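Sqt1 (Chaetomium thermophilum, PDB 4ZOY) is a WD40-repeat chaperone of ribosome biogenesis that probably captures its ribosomal protein client while that client is still being made. Local coordinates at residues A322-Q327 with A353-S358. Residues are numbered along the deposited sequence; the frame is centred on the assembly and turned at random. Where two conformers were deposited one is given.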
# COMPACT_ATOMS: atom_id res chain seq x y z
N ALA A 322 19.56 -9.75 -7.25
CA ALA A 322 19.13 -10.98 -6.63
C ALA A 322 17.78 -11.40 -7.18
O ALA A 322 17.11 -10.61 -7.69
CB ALA A 322 19.06 -10.84 -5.13
N SER A 323 17.63 -12.74 -7.20
CA SER A 323 16.36 -13.32 -7.61
C SER A 323 15.95 -14.31 -6.53
O SER A 323 16.78 -15.05 -6.03
CB SER A 323 16.46 -14.02 -8.97
OG SER A 323 16.70 -13.10 -10.01
N LEU A 324 14.72 -14.28 -6.22
CA LEU A 324 14.16 -15.12 -5.19
C LEU A 324 12.90 -15.89 -5.47
O LEU A 324 11.96 -15.39 -5.96
CB LEU A 324 13.92 -14.33 -3.89
CG LEU A 324 14.98 -13.32 -3.48
CD1 LEU A 324 14.46 -12.33 -2.46
CD2 LEU A 324 16.15 -14.04 -2.89
N GLN A 325 12.89 -17.12 -4.99
CA GLN A 325 11.73 -17.95 -5.14
C GLN A 325 11.62 -19.15 -4.24
O GLN A 325 11.97 -20.35 -4.61
CB GLN A 325 11.59 -18.41 -6.60
CG GLN A 325 10.27 -19.08 -6.98
CD GLN A 325 10.23 -19.60 -8.40
OE1 GLN A 325 11.23 -19.79 -9.05
NE2 GLN A 325 9.05 -19.81 -8.89
N ILE A 326 11.21 -18.69 -3.05
CA ILE A 326 10.99 -19.49 -1.87
C ILE A 326 9.54 -19.78 -1.69
O ILE A 326 9.19 -20.73 -1.28
CB ILE A 326 11.44 -18.69 -0.61
CG1 ILE A 326 12.92 -18.38 -0.62
CG2 ILE A 326 11.07 -19.39 0.69
CD1 ILE A 326 13.83 -19.59 -0.69
N GLN A 327 8.69 -18.86 -1.97
CA GLN A 327 7.26 -19.10 -1.85
C GLN A 327 6.70 -19.67 -3.15
O GLN A 327 7.41 -19.77 -4.15
CB GLN A 327 6.57 -17.80 -1.45
CG GLN A 327 7.08 -17.32 -0.11
CD GLN A 327 6.96 -15.83 0.07
OE1 GLN A 327 7.71 -15.06 -0.53
NE2 GLN A 327 6.02 -15.40 0.91
N ALA A 353 7.76 -14.50 3.80
CA ALA A 353 9.18 -14.80 3.77
C ALA A 353 9.99 -13.55 4.08
O ALA A 353 9.61 -12.44 3.70
CB ALA A 353 9.57 -15.39 2.43
N VAL A 354 11.07 -13.72 4.82
CA VAL A 354 11.90 -12.62 5.28
C VAL A 354 13.31 -12.85 4.76
O VAL A 354 13.88 -13.92 4.97
CB VAL A 354 11.90 -12.50 6.81
CG1 VAL A 354 12.72 -11.29 7.28
CG2 VAL A 354 10.47 -12.42 7.33
N PHE A 355 13.86 -11.84 4.09
CA PHE A 355 15.19 -11.94 3.49
C PHE A 355 16.14 -10.90 4.09
O PHE A 355 15.73 -9.77 4.39
CB PHE A 355 15.10 -11.74 1.98
CG PHE A 355 14.15 -12.69 1.31
CD1 PHE A 355 14.58 -13.93 0.89
CD2 PHE A 355 12.82 -12.33 1.09
CE1 PHE A 355 13.72 -14.81 0.27
CE2 PHE A 355 11.94 -13.21 0.47
CZ PHE A 355 12.39 -14.46 0.06
N ASP A 356 17.41 -11.26 4.22
CA ASP A 356 18.44 -10.37 4.75
C ASP A 356 19.09 -9.54 3.64
O ASP A 356 19.87 -10.05 2.83
CB ASP A 356 19.50 -11.19 5.50
CG ASP A 356 19.11 -11.47 6.96
OD1 ASP A 356 17.99 -11.08 7.38
OD2 ASP A 356 19.93 -12.07 7.68
N THR A 357 18.76 -8.25 3.59
CA THR A 357 19.15 -7.40 2.48
C THR A 357 20.64 -7.10 2.45
O THR A 357 21.16 -6.70 1.42
CB THR A 357 18.37 -6.07 2.50
OG1 THR A 357 18.73 -5.33 3.67
CG2 THR A 357 16.87 -6.34 2.53
N SER A 358 21.33 -7.31 3.57
CA SER A 358 22.76 -7.07 3.63
C SER A 358 23.53 -8.37 3.43
O SER A 358 24.75 -8.40 3.59
CB SER A 358 23.16 -6.42 4.95
OG SER A 358 22.89 -7.29 6.04
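The phenyl ring of Phe355 takes Leu324 over one face and Ile326 at its edge. Leu324 CD1 sits almost on the ring axis, 3.6 Å from the Phe355 centroid and 5° off the normal, a CH-pi contact in which the methyl is nearly equidistant from all six carbons. Leu324 CD2 lies farther out, 4.1 Å from Phe355 CD1. Near the ring plane, Ile326 CG1 comes within 3.8 Å of Phe355 CE1 and also borders CZ. Phe355 CG stands anti to the carbonyl carbon, beside the backbone N (chi1 -55°), which places one ring face against Leu324 CD1 and the CE1 edge at Ile326. In this WD40 beta-propeller, strand 320-324 is the outermost strand of one four-stranded blade and strand 352-356 the third strand of the next, so Leu324 packs blade against blade, while Ile326 and Gln327 bring the linking loop into the same contact. Ile273 of the first blade and Leu363 of the second also touch the Phe355 side chain. With an alanine here in place of Phe355, Leu324 CD1 and Ile326 CG1 would probably lose their shared aromatic partner and a gap would open between blades and loop. Farther along, the Gln327 amide lies against the Ala353 methyl, its OE1 3.5 Å from Ala353 CB. Gln327 NE2 gives its hydrogens to Ala345 O and Ser351 OG, two bonds that fix the amide's rotation and tie the linking loop to the second blade.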